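Local coordinates for lysine-sensitive aspartokinase 3 (Escherichia coli, PDB 2J0W), which catalyses the ATP-dependent phosphorylation of aspartate to 4-phospho-aspartate, the first step of lysine biosynthesis, and is feedback-inhibited by lysine, at residues A[203-208]-A[217-222]; A[354-359]-A[363-368]; A[48-53]-A[61-66]; A[82-87]-A[123-128]. All coordinates share one frame; numbering follows the deposited sequence.

Contact 1: A[203-208]-A[217-222]; sequences YTAALL and VDIWTD. With ADP (adenosine-5'-diphosphate), chain D.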
# COMPACT_ATOMS: atom_id res chain seq x y z
N TYR A 203 -14.19 17.77 -18.00
CA TYR A 203 -12.85 17.59 -18.50
C TYR A 203 -12.66 18.40 -19.78
O TYR A 203 -11.66 19.12 -19.92
CB TYR A 203 -12.61 16.10 -18.74
CG TYR A 203 -11.17 15.71 -18.95
CD1 TYR A 203 -10.13 16.55 -18.54
CD2 TYR A 203 -10.84 14.50 -19.55
CE1 TYR A 203 -8.80 16.19 -18.72
CE2 TYR A 203 -9.52 14.12 -19.73
CZ TYR A 203 -8.50 14.97 -19.31
OH TYR A 203 -7.19 14.57 -19.45
N THR A 204 -13.62 18.33 -20.69
CA THR A 204 -13.52 19.07 -21.94
C THR A 204 -13.36 20.56 -21.69
O THR A 204 -12.60 21.24 -22.38
CB THR A 204 -14.78 18.87 -22.81
OG1 THR A 204 -14.93 17.48 -23.13
CG2 THR A 204 -14.66 19.67 -24.10
N ALA A 205 -14.07 21.07 -20.70
CA ALA A 205 -14.01 22.49 -20.41
C ALA A 205 -12.63 22.90 -19.96
O ALA A 205 -12.11 23.92 -20.40
CB ALA A 205 -15.04 22.85 -19.36
N ALA A 206 -12.03 22.12 -19.07
CA ALA A 206 -10.68 22.42 -18.60
C ALA A 206 -9.68 22.29 -19.74
O ALA A 206 -8.77 23.11 -19.87
CB ALA A 206 -10.31 21.48 -17.47
N LEU A 207 -9.85 21.26 -20.57
CA LEU A 207 -8.94 20.99 -21.69
C LEU A 207 -8.81 22.11 -22.71
O LEU A 207 -7.69 22.51 -23.06
CB LEU A 207 -9.37 19.70 -22.42
CG LEU A 207 -9.30 18.41 -21.59
CD1 LEU A 207 -10.13 17.32 -22.26
CD2 LEU A 207 -7.84 17.98 -21.42
N LEU A 208 -9.94 22.61 -23.18
CA LEU A 208 -9.97 23.69 -24.16
C LEU A 208 -9.52 25.01 -23.54
O LEU A 208 -9.01 25.91 -24.23
CB LEU A 208 -11.38 23.82 -24.74
CG LEU A 208 -11.93 22.55 -25.40
CD1 LEU A 208 -13.44 22.51 -25.27
CD2 LEU A 208 -11.52 22.52 -26.85
N VAL A 217 -12.32 29.06 -16.03
CA VAL A 217 -13.31 28.08 -16.42
C VAL A 217 -14.46 28.15 -15.43
O VAL A 217 -14.24 28.19 -14.22
CB VAL A 217 -12.71 26.68 -16.32
CG1 VAL A 217 -13.81 25.64 -16.46
CG2 VAL A 217 -11.64 26.51 -17.37
N ASP A 218 -15.69 28.18 -15.94
CA ASP A 218 -16.84 28.21 -15.05
C ASP A 218 -17.70 26.94 -15.18
O ASP A 218 -18.25 26.65 -16.24
CB ASP A 218 -17.71 29.45 -15.30
CG ASP A 218 -17.12 30.72 -14.71
OD1 ASP A 218 -16.55 30.66 -13.60
OD2 ASP A 218 -17.23 31.79 -15.36
N ILE A 219 -17.82 26.19 -14.09
CA ILE A 219 -18.62 24.98 -14.09
C ILE A 219 -20.01 25.29 -13.52
O ILE A 219 -20.15 25.55 -12.32
CB ILE A 219 -17.96 23.86 -13.23
CG1 ILE A 219 -16.55 23.57 -13.74
CG2 ILE A 219 -18.80 22.58 -13.28
CD1 ILE A 219 -16.47 23.28 -15.22
N TRP A 220 -21.02 25.26 -14.37
CA TRP A 220 -22.38 25.54 -13.92
C TRP A 220 -23.16 24.24 -13.72
O TRP A 220 -23.47 23.55 -14.68
CB TRP A 220 -23.09 26.46 -14.92
CG TRP A 220 -22.49 27.86 -14.93
CD1 TRP A 220 -21.65 28.39 -15.87
CD2 TRP A 220 -22.62 28.85 -13.91
NE1 TRP A 220 -21.24 29.65 -15.48
CE2 TRP A 220 -21.83 29.95 -14.28
CE3 TRP A 220 -23.34 28.90 -12.70
CZ2 TRP A 220 -21.74 31.11 -13.50
CZ3 TRP A 220 -23.24 30.05 -11.92
CH2 TRP A 220 -22.45 31.13 -12.32
N THR A 221 -23.47 23.92 -12.47
CA THR A 221 -24.18 22.68 -12.18
C THR A 221 -25.53 22.91 -11.51
O THR A 221 -26.14 23.96 -11.70
CB THR A 221 -23.31 21.75 -11.31
OG1 THR A 221 -24.06 20.58 -10.95
CG2 THR A 221 -22.85 22.45 -10.07
N ASP A 222 -26.00 21.92 -10.74
CA ASP A 222 -27.29 22.00 -10.06
C ASP A 222 -27.11 22.16 -8.54
O ASP A 222 -28.01 21.84 -7.75
CB ASP A 222 -28.12 20.75 -10.37
CG ASP A 222 -27.56 19.50 -9.71
OD1 ASP A 222 -26.47 19.57 -9.11
OD2 ASP A 222 -28.21 18.44 -9.78
PB ADP D . -23.44 18.22 -14.00
O1B ADP D . -23.63 19.66 -13.75
O2B ADP D . -24.29 17.72 -15.15
O3B ADP D . -21.94 17.86 -14.23
PA ADP D . -23.55 16.16 -11.95
O1A ADP D . -24.74 15.40 -11.49
O2A ADP D . -22.58 15.42 -12.81
O3A ADP D . -23.98 17.48 -12.70
O5' ADP D . -22.90 16.62 -10.54
C5' ADP D . -23.42 17.58 -9.56
C4' ADP D . -23.71 16.80 -8.30
O4' ADP D . -22.60 16.08 -7.67
C3' ADP D . -24.32 17.52 -7.12
O3' ADP D . -25.66 17.82 -7.58
C2' ADP D . -24.20 16.47 -6.05
O2' ADP D . -25.26 15.53 -6.12
C1' ADP D . -22.90 15.80 -6.32
N9 ADP D . -21.77 16.10 -5.31
C8 ADP D . -21.05 15.10 -4.77
N7 ADP D . -20.11 15.48 -3.92
C5 ADP D . -20.22 16.82 -3.92
C6 ADP D . -19.47 17.81 -3.19
N6 ADP D . -18.50 17.54 -2.38
N1 ADP D . -19.87 19.14 -3.43
C2 ADP D . -20.91 19.48 -4.30
N3 ADP D . -21.62 18.54 -4.99
C4 ADP D . -21.25 17.25 -4.78
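A205, on helix 200-211, meets the sheet through V217 and I219 of strand 216-221. The valine side chain forks at CB. Its CG1, anti to the backbone N (chi1 169°), lies 4.2 Å from A205 CB, methyl against methyl. Its CG2 takes the other branch, beside the helix backbone, where it comes to 4.0 Å from A205 O and also approaches A206 CA. Two residues on, I219 bends its chain so that CD1 at the tip lies 4.4 Å from A205 CB, and one small alanine thus serves two branched residues. The segment axes run nearly antiparallel (168°) and approach to 8.8 Å: the helix lies on the central sheet of the amino acid kinase fold and leads through a short turn into the strand beneath it, which is flanked by strands 5-9 and 274-278. K8, an ATP-binding residue on the first of these, also touches A205. Beyond I219 the strand runs to the nucleotide. T221 OG1 donates to O1B of the ADP beta-phosphate at 3.0 Å. The ribose O3' donates to D222 OD1, though the modelled 2.5 Å between them is doubtfully short, while D222 OD2 forms a salt bridge with R232.

Contact 2: A[354-359]-A[363-368]; sequences DTTGST and DTLLTQ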
# COMPACT_ATOMS: atom_id res chain seq x y z
N ASP A 354 -11.77 0.93 -8.37
CA ASP A 354 -12.91 1.79 -8.65
C ASP A 354 -13.61 1.36 -9.94
O ASP A 354 -13.02 0.66 -10.76
CB ASP A 354 -12.43 3.24 -8.76
CG ASP A 354 -13.55 4.21 -9.06
OD1 ASP A 354 -14.68 4.00 -8.55
OD2 ASP A 354 -13.30 5.20 -9.79
N THR A 355 -14.87 1.73 -10.10
CA THR A 355 -15.58 1.36 -11.33
C THR A 355 -14.88 2.07 -12.47
O THR A 355 -14.11 3.02 -12.26
CB THR A 355 -17.04 1.80 -11.30
OG1 THR A 355 -17.12 3.21 -11.06
CG2 THR A 355 -17.81 1.01 -10.22
N THR A 356 -15.15 1.62 -13.69
CA THR A 356 -14.51 2.18 -14.88
C THR A 356 -14.80 3.65 -15.17
O THR A 356 -13.89 4.40 -15.56
CB THR A 356 -14.92 1.36 -16.12
OG1 THR A 356 -16.34 1.48 -16.32
CG2 THR A 356 -14.56 -0.11 -15.91
N GLY A 357 -16.04 4.07 -14.98
CA GLY A 357 -16.39 5.44 -15.31
C GLY A 357 -16.46 5.53 -16.84
O GLY A 357 -16.53 6.61 -17.42
N SER A 358 -16.42 4.38 -17.49
CA SER A 358 -16.49 4.34 -18.94
C SER A 358 -17.90 4.61 -19.43
O SER A 358 -18.88 4.37 -18.72
CB SER A 358 -16.04 2.99 -19.47
OG SER A 358 -16.28 2.94 -20.87
N THR A 359 -18.00 5.14 -20.64
CA THR A 359 -19.28 5.46 -21.26
C THR A 359 -20.06 4.18 -21.53
O THR A 359 -21.29 4.17 -21.54
CB THR A 359 -19.06 6.22 -22.57
OG1 THR A 359 -18.36 7.43 -22.29
CG2 THR A 359 -20.38 6.54 -23.24
N ASP A 363 -18.23 -2.50 -19.53
CA ASP A 363 -16.78 -2.44 -19.32
C ASP A 363 -16.52 -3.19 -18.01
O ASP A 363 -16.88 -2.73 -16.93
CB ASP A 363 -16.32 -0.98 -19.21
CG ASP A 363 -14.88 -0.77 -19.67
OD1 ASP A 363 -13.98 -1.43 -19.13
OD2 ASP A 363 -14.65 0.06 -20.58
N THR A 364 -15.90 -4.36 -18.13
CA THR A 364 -15.60 -5.20 -16.98
C THR A 364 -14.09 -5.18 -16.70
O THR A 364 -13.29 -5.64 -17.52
CB THR A 364 -16.08 -6.65 -17.22
OG1 THR A 364 -15.70 -7.49 -16.12
CG2 THR A 364 -15.51 -7.20 -18.53
N LEU A 365 -13.71 -4.65 -15.54
CA LEU A 365 -12.30 -4.54 -15.17
C LEU A 365 -11.53 -5.86 -15.13
O LEU A 365 -10.48 -5.98 -15.77
CB LEU A 365 -12.15 -3.83 -13.82
CG LEU A 365 -13.39 -3.57 -12.95
CD1 LEU A 365 -13.34 -4.40 -11.68
CD2 LEU A 365 -13.42 -2.09 -12.60
N LEU A 366 -12.04 -6.83 -14.39
CA LEU A 366 -11.34 -8.10 -14.27
C LEU A 366 -11.57 -9.15 -15.34
O LEU A 366 -12.47 -9.98 -15.25
CB LEU A 366 -11.61 -8.70 -12.89
CG LEU A 366 -11.12 -7.79 -11.76
CD1 LEU A 366 -11.05 -8.58 -10.47
CD2 LEU A 366 -9.74 -7.23 -12.11
N THR A 367 -10.71 -9.11 -16.36
CA THR A 367 -10.75 -10.03 -17.49
C THR A 367 -10.14 -11.39 -17.10
O THR A 367 -9.16 -11.45 -16.36
CB THR A 367 -9.96 -9.45 -18.66
OG1 THR A 367 -8.55 -9.50 -18.37
CG2 THR A 367 -10.36 -7.99 -18.89
N GLN A 368 -10.72 -12.47 -17.61
CA GLN A 368 -10.23 -13.82 -17.31
C GLN A 368 -8.81 -14.08 -17.77
O GLN A 368 -8.15 -14.99 -17.27
CB GLN A 368 -11.18 -14.86 -17.93
CG GLN A 368 -12.61 -14.80 -17.35
CD GLN A 368 -12.77 -15.62 -16.09
OE1 GLN A 368 -12.73 -16.85 -16.14
NE2 GLN A 368 -12.95 -14.94 -14.94
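T356 and D363 meet because T356 OG1 sits between its own backbone N and carbonyl carbon (chi1 64°), which leaves CG2 directed at the second segment, while D363 places its carboxylate anti to the backbone N (chi1 -151°). The two side chains cross at a slant. CG2 of T356 lies 3.5 Å from D363 OD1, close to D363 O as well, and T356 CG2 is also 4.0 Å from L365 CD2. The hydroxyl of T356 is used within its own segment: OG1 accepts from S358 N at 3.1 Å, nearly straight at 167°, an ST turn that carries the chain through G357. S358 OG in turn donates weakly to D363 OD2 at 3.3 Å, and it also pairs with S360 N. Further along, L365 rests its CD2 on D354 O, 3.3 Å away, whereas the carboxylate of D354 turns to Q308. With an alanine in place of T356, S358 N would probably be left without its acceptor and a gap would be likely to open beside D363 and L365. The loop joins strand 348-353 to helix 368-377 within the ACT region; T356 O is hydrogen-bonded to R154, and T359 to G153, both of the kinase part. With one weak bond and a few methyl contacts across it, the contact itself appears lightly tied, more dependent on the turn and on these outside partners than on pairing between its two halves.

Contact 3: A[48-53]-A[61-66]; sequences LVALAE and FEKLDA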
# COMPACT_ATOMS: atom_id res chain seq x y z
N LEU A 48 -29.52 7.18 -24.45
CA LEU A 48 -28.60 6.81 -25.53
C LEU A 48 -27.73 5.62 -25.18
O LEU A 48 -27.47 4.77 -26.03
CB LEU A 48 -27.72 8.00 -25.90
CG LEU A 48 -28.48 9.09 -26.66
CD1 LEU A 48 -27.56 10.25 -26.96
CD2 LEU A 48 -29.05 8.51 -27.96
N VAL A 49 -27.28 5.54 -23.93
CA VAL A 49 -26.45 4.42 -23.52
C VAL A 49 -27.29 3.14 -23.46
O VAL A 49 -26.82 2.07 -23.84
CB VAL A 49 -25.80 4.70 -22.14
CG1 VAL A 49 -25.28 3.40 -21.53
CG2 VAL A 49 -24.65 5.69 -22.32
N ALA A 50 -28.53 3.25 -23.01
CA ALA A 50 -29.37 2.07 -22.93
C ALA A 50 -29.63 1.53 -24.33
O ALA A 50 -29.78 0.32 -24.52
CB ALA A 50 -30.68 2.40 -22.26
N LEU A 51 -29.68 2.43 -25.32
CA LEU A 51 -29.91 2.02 -26.70
C LEU A 51 -28.67 1.39 -27.34
O LEU A 51 -28.79 0.50 -28.19
CB LEU A 51 -30.35 3.22 -27.52
CG LEU A 51 -31.77 3.70 -27.27
CD1 LEU A 51 -31.98 5.05 -27.96
CD2 LEU A 51 -32.77 2.66 -27.79
N ALA A 52 -27.49 1.83 -26.92
CA ALA A 52 -26.26 1.27 -27.46
C ALA A 52 -26.00 -0.10 -26.85
O ALA A 52 -25.01 -0.75 -27.16
CB ALA A 52 -25.09 2.21 -27.20
N GLU A 53 -26.87 -0.54 -25.96
CA GLU A 53 -26.70 -1.86 -25.35
C GLU A 53 -27.40 -2.91 -26.19
O GLU A 53 -27.13 -4.11 -26.04
CB GLU A 53 -27.28 -1.89 -23.94
CG GLU A 53 -26.30 -1.38 -22.90
CD GLU A 53 -26.91 -1.31 -21.52
OE1 GLU A 53 -26.18 -0.94 -20.58
OE2 GLU A 53 -28.11 -1.64 -21.37
N PHE A 61 -38.14 1.46 -29.09
CA PHE A 61 -39.03 2.55 -29.51
C PHE A 61 -39.40 3.51 -28.38
O PHE A 61 -39.56 4.71 -28.61
CB PHE A 61 -40.31 1.99 -30.12
CG PHE A 61 -41.25 3.06 -30.61
CD1 PHE A 61 -40.84 3.99 -31.58
CD2 PHE A 61 -42.55 3.15 -30.11
CE1 PHE A 61 -41.71 4.98 -32.04
CE2 PHE A 61 -43.43 4.13 -30.57
CZ PHE A 61 -43.00 5.05 -31.53
N GLU A 62 -39.54 2.99 -27.17
CA GLU A 62 -39.86 3.84 -26.05
C GLU A 62 -38.70 4.81 -25.84
O GLU A 62 -38.90 6.02 -25.70
CB GLU A 62 -40.06 3.01 -24.78
CG GLU A 62 -41.03 1.85 -24.95
CD GLU A 62 -41.07 0.96 -23.72
OE1 GLU A 62 -41.78 -0.07 -23.76
OE2 GLU A 62 -40.39 1.30 -22.72
N LYS A 63 -37.48 4.28 -25.84
CA LYS A 63 -36.30 5.12 -25.64
C LYS A 63 -36.17 6.19 -26.71
O LYS A 63 -35.90 7.36 -26.40
CB LYS A 63 -35.03 4.27 -25.63
CG LYS A 63 -35.05 3.12 -24.67
CD LYS A 63 -34.99 3.53 -23.21
CE LYS A 63 -34.67 2.28 -22.39
NZ LYS A 63 -34.70 2.48 -20.93
N LEU A 64 -36.35 5.81 -27.97
CA LEU A 64 -36.23 6.78 -29.05
C LEU A 64 -37.27 7.86 -28.91
O LEU A 64 -37.05 9.01 -29.30
CB LEU A 64 -36.37 6.08 -30.40
CG LEU A 64 -35.30 5.00 -30.65
CD1 LEU A 64 -35.66 4.18 -31.86
CD2 LEU A 64 -33.93 5.65 -30.83
N ASP A 65 -38.42 7.53 -28.34
CA ASP A 65 -39.45 8.53 -28.18
C ASP A 65 -39.16 9.44 -27.00
O ASP A 65 -39.39 10.66 -27.06
CB ASP A 65 -40.82 7.89 -28.01
CG ASP A 65 -41.66 7.98 -29.26
OD1 ASP A 65 -41.68 9.06 -29.89
OD2 ASP A 65 -42.30 6.97 -29.61
N ALA A 66 -38.65 8.86 -25.93
CA ALA A 66 -38.30 9.67 -24.78
C ALA A 66 -37.21 10.64 -25.27
O ALA A 66 -37.15 11.80 -24.85
CB ALA A 66 -37.79 8.78 -23.63
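L51 supplies most of the apolar contact between helices 44-51 and 57-75. Leucine meets leucine where CD1 of L51 comes to 3.5 Å from CD2 of L64, the two chains crossing at an angle. The second kind of contact uses the aliphatic part of a charged residue. L51 and K63 lie alongside with their chains running opposite ways, and CD2 of L51 is 3.5 Å from CB of K63. A bend at the second torsion of the lysine (chi2 -71°) carries its chain over toward A50, whose CB lies 4.0 Å from K63 CE. Only carbon is involved here; the ammonium end has a long, weak ion pair with E59. No hydrogen bond joins the segments. Shortening L51 to an alanine would probably open a gap beside L64 and leave the root of K63 without its apolar neighbour. The same leucine also touches R60 and I67, while L64 reaches I95 and T96 on helix 82-102, extending the apolar layer to a third helix. Successive helices linked by a short loop and packed by their leucines belong to the helices of the amino acid kinase domain; T45, in the first turn of helix 44-51, binds the aspartate substrate.

Contact 4: A[82-87]-A[123-128]; sequences NVIREE and TLLFVE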
# COMPACT_ATOMS: atom_id res chain seq x y z
N ASN A 82 -38.12 25.63 -37.91
CA ASN A 82 -38.05 24.86 -39.14
C ASN A 82 -36.68 24.33 -39.53
O ASN A 82 -36.52 23.15 -39.84
CB ASN A 82 -38.60 25.68 -40.29
CG ASN A 82 -39.76 26.53 -39.86
OD1 ASN A 82 -40.83 26.01 -39.52
ND2 ASN A 82 -39.55 27.84 -39.85
N VAL A 83 -35.69 25.20 -39.52
CA VAL A 83 -34.36 24.77 -39.90
C VAL A 83 -33.81 23.61 -39.04
O VAL A 83 -33.56 22.52 -39.55
CB VAL A 83 -33.40 25.96 -39.90
CG1 VAL A 83 -33.16 26.45 -38.48
CG2 VAL A 83 -32.11 25.58 -40.60
N ILE A 84 -33.64 23.84 -37.74
CA ILE A 84 -33.08 22.81 -36.87
C ILE A 84 -33.92 21.54 -36.81
O ILE A 84 -33.42 20.49 -36.40
CB ILE A 84 -32.86 23.33 -35.46
CG1 ILE A 84 -34.12 24.04 -34.97
CG2 ILE A 84 -31.68 24.28 -35.45
CD1 ILE A 84 -33.92 24.78 -33.68
N ARG A 85 -35.18 21.63 -37.20
CA ARG A 85 -36.03 20.47 -37.18
C ARG A 85 -35.47 19.45 -38.17
O ARG A 85 -35.41 18.26 -37.88
CB ARG A 85 -37.46 20.86 -37.55
CG ARG A 85 -38.50 19.77 -37.33
CD ARG A 85 -39.86 20.26 -37.79
NE ARG A 85 -40.33 21.39 -36.99
CZ ARG A 85 -41.21 22.28 -37.41
NH1 ARG A 85 -41.72 22.19 -38.64
NH2 ARG A 85 -41.60 23.26 -36.61
N GLU A 86 -35.06 19.93 -39.35
CA GLU A 86 -34.49 19.08 -40.39
C GLU A 86 -33.35 18.26 -39.80
O GLU A 86 -33.30 17.03 -39.92
CB GLU A 86 -33.90 19.92 -41.51
CG GLU A 86 -34.85 20.30 -42.62
CD GLU A 86 -34.17 21.15 -43.68
OE1 GLU A 86 -32.95 21.01 -43.88
OE2 GLU A 86 -34.87 21.96 -44.33
N GLU A 87 -32.43 18.99 -39.19
CA GLU A 87 -31.23 18.45 -38.58
C GLU A 87 -31.55 17.48 -37.46
O GLU A 87 -31.08 16.35 -37.46
CB GLU A 87 -30.38 19.60 -38.06
CG GLU A 87 -30.00 20.58 -39.17
CD GLU A 87 -29.40 21.88 -38.66
OE1 GLU A 87 -29.22 22.02 -37.43
OE2 GLU A 87 -29.10 22.76 -39.49
N THR A 123 -26.15 21.29 -28.20
CA THR A 123 -25.44 22.49 -28.66
C THR A 123 -26.10 23.14 -29.88
O THR A 123 -26.00 24.35 -30.05
CB THR A 123 -23.96 22.21 -29.03
OG1 THR A 123 -23.90 21.14 -29.98
CG2 THR A 123 -23.17 21.85 -27.81
N LEU A 124 -26.77 22.35 -30.72
CA LEU A 124 -27.44 22.93 -31.88
C LEU A 124 -28.60 23.80 -31.43
O LEU A 124 -28.83 24.88 -31.98
CB LEU A 124 -27.98 21.84 -32.79
CG LEU A 124 -26.97 21.25 -33.77
CD1 LEU A 124 -27.67 20.27 -34.70
CD2 LEU A 124 -26.35 22.38 -34.56
N LEU A 125 -29.34 23.33 -30.44
CA LEU A 125 -30.47 24.07 -29.95
C LEU A 125 -30.01 25.32 -29.21
O LEU A 125 -30.55 26.41 -29.41
CB LEU A 125 -31.33 23.19 -29.04
CG LEU A 125 -31.92 21.94 -29.71
CD1 LEU A 125 -32.77 21.18 -28.71
CD2 LEU A 125 -32.74 22.34 -30.93
N PHE A 126 -29.01 25.17 -28.36
CA PHE A 126 -28.55 26.32 -27.60
C PHE A 126 -28.20 27.49 -28.53
O PHE A 126 -28.60 28.62 -28.25
CB PHE A 126 -27.34 25.97 -26.73
CG PHE A 126 -27.11 26.95 -25.62
CD1 PHE A 126 -27.99 27.02 -24.54
CD2 PHE A 126 -26.02 27.83 -25.65
CE1 PHE A 126 -27.80 27.95 -23.52
CE2 PHE A 126 -25.83 28.76 -24.64
CZ PHE A 126 -26.72 28.82 -23.57
N VAL A 127 -27.48 27.24 -29.62
CA VAL A 127 -27.13 28.33 -30.52
C VAL A 127 -28.40 29.04 -30.97
O VAL A 127 -28.43 30.27 -31.07
CB VAL A 127 -26.35 27.86 -31.77
CG1 VAL A 127 -25.13 27.09 -31.35
CG2 VAL A 127 -27.23 27.03 -32.68
N GLU A 128 -29.45 28.25 -31.21
CA GLU A 128 -30.73 28.79 -31.64
C GLU A 128 -31.36 29.63 -30.54
O GLU A 128 -31.98 30.65 -30.82
CB GLU A 128 -31.67 27.67 -32.04
CG GLU A 128 -31.32 27.06 -33.38
CD GLU A 128 -31.04 28.12 -34.43
OE1 GLU A 128 -31.95 28.92 -34.73
OE2 GLU A 128 -29.90 28.15 -34.95
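Helices 82-102 and 108-131 run almost exactly antiparallel here, at 175° with segment axes 10.9 Å apart, and I84 stands opposite L125 with CA atoms 7.5 Å from each other. I84 carries most of the contact. Its CG1 occupies the position between backbone N and carbonyl carbon (chi1 49°), an arrangement that turns both CD1 and CG2 to the partner helix, where they close on the same methylene: CD1 and CG2 of I84 each lie 3.5 Å from CG of E128. The isoleucine and the glutamate pass alongside in opposite directions; the contact is made mainly by the CB and CG of E128, whose chain bends at chi2 (-46°). CD1 of I84 also reaches CD2 of L125, 3.9 Å away, the two chains meeting at a slant. One turn on, E87 stretches out beyond CG and brings OE1 to 3.6 Å from CD1 of L124, a carboxylate oxygen resting on a leucine methyl, without a hydrogen bond. Helix 57-75 packs alongside: L75 touches I84, and Q71 and I74 touch L125, which also meets M20 of helix 17-27. The pair is an antiparallel helical hairpin, closed by the short loop between residues 102 and 108. Its chemistry is mixed: buried I84 and L125 meet carbon to carbon, and partly exposed L124, E87 and E128 complete the contact. E87 OE1 and E128 OE2 stand 6.6 Å apart without touching, and their like charges would probably repel mildly. No hydrogen bond or salt bridge crosses between the segments; cohesion rests mainly on the apolar contacts of I84.

Contact 1 is the buried one, where a helix lies on the central sheet beside the nucleotide; its helix-strand packing is apolar, and polar bonds come in at T221 and D222, where the strand end meets ADP. Contacts 3 and 4 lie farther out in the same kinase domain and are both helix on helix; helix 57-75 takes part in contact 3 and also flanks contact 4. Each uses the aliphatic parts of charged residues at a partly exposed edge. Contact 2 differs from all three: it is a surface loop in the ACT region, with a weak side-chain hydrogen bond. It touches contact 3, where T359 O packs on V49 CG2 at 3.8 Å, joining the two regions.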